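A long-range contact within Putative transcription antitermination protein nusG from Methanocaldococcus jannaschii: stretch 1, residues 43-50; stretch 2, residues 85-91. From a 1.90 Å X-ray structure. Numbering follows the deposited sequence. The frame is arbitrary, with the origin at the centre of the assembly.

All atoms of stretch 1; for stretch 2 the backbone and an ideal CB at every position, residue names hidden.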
# COMPACT_ATOMS: atom_id res chain seq x y z
N ILE A 43 -0.63 1.40 -2.84
CA ILE A 43 0.77 1.40 -2.43
C ILE A 43 0.93 0.22 -1.50
O ILE A 43 0.13 0.03 -0.59
CB ILE A 43 1.15 2.70 -1.70
CG1 ILE A 43 0.89 3.91 -2.59
CG2 ILE A 43 2.64 2.72 -1.34
CD1 ILE A 43 0.72 5.18 -1.78
N LEU A 44 1.93 -0.61 -1.74
CA LEU A 44 2.04 -1.85 -0.97
C LEU A 44 3.45 -1.97 -0.37
O LEU A 44 4.45 -1.90 -1.11
CB LEU A 44 1.73 -3.05 -1.88
CG LEU A 44 2.11 -4.43 -1.35
CD1 LEU A 44 1.09 -4.89 -0.37
CD2 LEU A 44 2.24 -5.42 -2.49
N ALA A 45 3.51 -2.14 0.94
CA ALA A 45 4.77 -2.32 1.64
C ALA A 45 4.72 -3.65 2.37
O ALA A 45 4.07 -3.76 3.39
CB ALA A 45 5.04 -1.17 2.62
N SER A 46 5.40 -4.65 1.81
CA SER A 46 5.43 -6.00 2.37
C SER A 46 6.68 -6.22 3.21
O SER A 46 7.78 -5.82 2.80
CB SER A 46 5.42 -7.02 1.23
OG SER A 46 5.77 -8.31 1.71
N GLU A 47 6.52 -6.87 4.36
CA GLU A 47 7.64 -7.18 5.24
C GLU A 47 8.61 -8.12 4.55
O GLU A 47 9.77 -8.20 4.92
CB GLU A 47 7.15 -7.81 6.55
CG GLU A 47 6.50 -6.83 7.50
CD GLU A 47 7.42 -5.68 7.85
OE1 GLU A 47 6.95 -4.52 7.92
OE2 GLU A 47 8.63 -5.92 8.05
N SER A 48 8.14 -8.84 3.55
CA SER A 48 8.99 -9.81 2.89
C SER A 48 9.72 -9.15 1.73
O SER A 48 10.42 -9.79 0.95
CB SER A 48 8.17 -11.03 2.45
OG SER A 48 7.55 -10.77 1.21
N LEU A 49 9.57 -7.83 1.64
CA LEU A 49 10.21 -7.08 0.58
C LEU A 49 10.87 -5.82 1.11
O LEU A 49 10.38 -4.71 0.90
CB LEU A 49 9.20 -6.71 -0.51
CG LEU A 49 9.80 -6.04 -1.74
CD1 LEU A 49 10.93 -6.91 -2.27
CD2 LEU A 49 8.73 -5.83 -2.80
N LYS A 50 11.98 -5.98 1.82
CA LYS A 50 12.61 -4.84 2.48
C LYS A 50 13.33 -3.93 1.48
O LYS A 50 13.96 -4.41 0.53
CB LYS A 50 13.58 -5.33 3.53
CG LYS A 50 13.04 -6.48 4.36
CD LYS A 50 14.19 -7.30 4.93
CE LYS A 50 13.79 -8.77 5.11
NZ LYS A 50 14.99 -9.66 5.15
N UNK A 85 3.19 -11.54 -9.69
CA UNK A 85 4.37 -11.48 -8.82
C UNK A 85 4.06 -10.81 -7.49
O UNK A 85 4.80 -10.94 -6.52
CB UNK A 85 5.51 -10.73 -9.52
N UNK A 86 2.92 -10.13 -7.44
CA UNK A 86 2.49 -9.42 -6.25
C UNK A 86 1.55 -10.22 -5.35
O UNK A 86 1.60 -10.11 -4.13
CB UNK A 86 1.80 -8.12 -6.66
N UNK A 87 0.68 -11.03 -5.96
CA UNK A 87 -0.32 -11.80 -5.23
C UNK A 87 0.19 -12.57 -4.00
O UNK A 87 -0.47 -12.55 -2.95
CB UNK A 87 -0.97 -12.79 -6.20
N UNK A 88 1.34 -13.26 -4.12
CA UNK A 88 1.84 -13.98 -2.95
C UNK A 88 2.14 -13.05 -1.78
O UNK A 88 2.11 -13.49 -0.63
CB UNK A 88 3.10 -14.76 -3.32
N UNK A 89 2.43 -11.79 -2.07
CA UNK A 89 2.67 -10.81 -1.01
C UNK A 89 1.40 -10.46 -0.22
O UNK A 89 1.48 -10.01 0.93
CB UNK A 89 3.26 -9.54 -1.61
N UNK A 90 0.24 -10.69 -0.83
CA UNK A 90 -1.04 -10.32 -0.24
C UNK A 90 -1.43 -11.18 0.95
O UNK A 90 -2.05 -10.70 1.90
CB UNK A 90 -2.14 -10.40 -1.30
N UNK A 91 -1.07 -12.45 0.91
CA UNK A 91 -1.26 -13.30 2.07
C UNK A 91 0.11 -13.73 2.57
O UNK A 91 0.62 -14.77 2.16
CB UNK A 91 -2.14 -14.51 1.74

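Stretch 1 offers the side chain of Leu-44, the Ser-46 and Ser-48 hydroxyls, and the CD2 methyl of Leu-49. Ser-46 to Leu-49 form a type I turn, and Ser-48 N donates a hydrogen bond to Ser-46 OG at 3.0 Å. Much of stretch 2 is a weakly bonded helix, kinked near 88 and 89.

Position 85 has nothing of stretch 1 within 5.5 Å of its ideal CB. Many side chains would suit, polar or charged ones included. The residue is Glu-85. It does not touch stretch 1.

At position 86 CA-to-CB points sideways. The ideal CB lies 5.0 Å from Leu-44 CD2, a methyl with no polar partner beside it. A medium-sized apolar side chain fits: valine, isoleucine, leucine or methionine. It is Ile-86. Ile-86 CG2 comes to 3.9 Å from Leu-44 CD2.

At position 87 CA-to-CB points away. Stretch 1 asks nothing of it, and a polar residue would do. It is Glu-87. Glu-87 O accepts a hydrogen bond from the N of 90 at 2.9 Å.

Position 88 also has nothing of stretch 1 within 5.5 Å of its ideal CB. Its phi of -61° is one proline can adopt. Small or polar residues would fit as well. It is Pro-88, which makes no contact with stretch 1. Pro-88 N has no hydrogen to donate, in keeping with the kink.

Position 89 faces stretch 1 most directly. Its CA is 6.5 Å from Ser-46 CA. The ideal CB is 4.3 Å from both Leu-44 CD2 and Ser-46 OG. Leucine or methionine could reach the methyls; a polar side chain could address the hydroxyls. It is Leu-89, with chi1 m and chi2 t. Leu-89 CD1 lies 4.3 Å from Leu-44 CD2 and 4.4 Å from Leu-49 CD2. Leu-89 CD2 turns to the serines, 3.7 Å from Ser-46 OG and 3.2 Å from Ser-48 OG. No direct hydrogen bond joins the stretches. A water bridges them instead: its O donates to Leu-89 O at 2.8 Å and bonds Ser-46 OG at 2.5 Å.

At position 90 CA-to-CB points away, with nothing of stretch 1 within 5.5 Å of the ideal CB. Only a longer side chain that bends back could reach Leu-44, so leucine or methionine is plausible. It is Leu-90. Its end comes nearer, and Leu-90 CD1 sits 4.3 Å from Leu-44 CD1. Both chi angles lie between wells.

Position 91 is out of reach of stretch 1. Many residues would do. It is Thr-91, poorly ordered.

Stretch 2 (85-91) EIEPLLT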
# COMPACT_ATOMS: atom_id res chain seq x y z
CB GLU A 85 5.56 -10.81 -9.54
CG GLU A 85 6.09 -11.66 -10.71
CD GLU A 85 7.26 -11.03 -11.48
OE1 GLU A 85 7.70 -9.93 -11.11
OE2 GLU A 85 7.71 -11.66 -12.46
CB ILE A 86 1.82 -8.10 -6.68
CG1 ILE A 86 2.88 -7.13 -7.19
CG2 ILE A 86 1.00 -7.49 -5.54
CD1 ILE A 86 2.33 -5.82 -7.66
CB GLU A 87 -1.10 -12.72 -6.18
CG GLU A 87 -1.85 -11.96 -7.26
CD GLU A 87 -2.68 -12.85 -8.15
OE1 GLU A 87 -3.35 -13.77 -7.62
OE2 GLU A 87 -2.68 -12.63 -9.38
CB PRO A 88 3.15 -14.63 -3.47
CG PRO A 88 2.98 -14.70 -4.95
CD PRO A 88 2.22 -13.45 -5.30
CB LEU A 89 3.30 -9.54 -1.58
CG LEU A 89 4.64 -9.77 -2.28
CD1 LEU A 89 5.20 -8.48 -2.83
CD2 LEU A 89 5.60 -10.40 -1.32
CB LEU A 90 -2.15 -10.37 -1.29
CG LEU A 90 -2.51 -9.02 -1.91
CD1 LEU A 90 -1.33 -8.08 -1.90
CD2 LEU A 90 -3.03 -9.21 -3.32
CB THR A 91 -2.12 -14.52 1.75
OG1 THR A 91 -3.23 -14.12 0.94
CG2 THR A 91 -2.64 -15.15 3.04
O HOH W 1 3.86 -9.83 2.41
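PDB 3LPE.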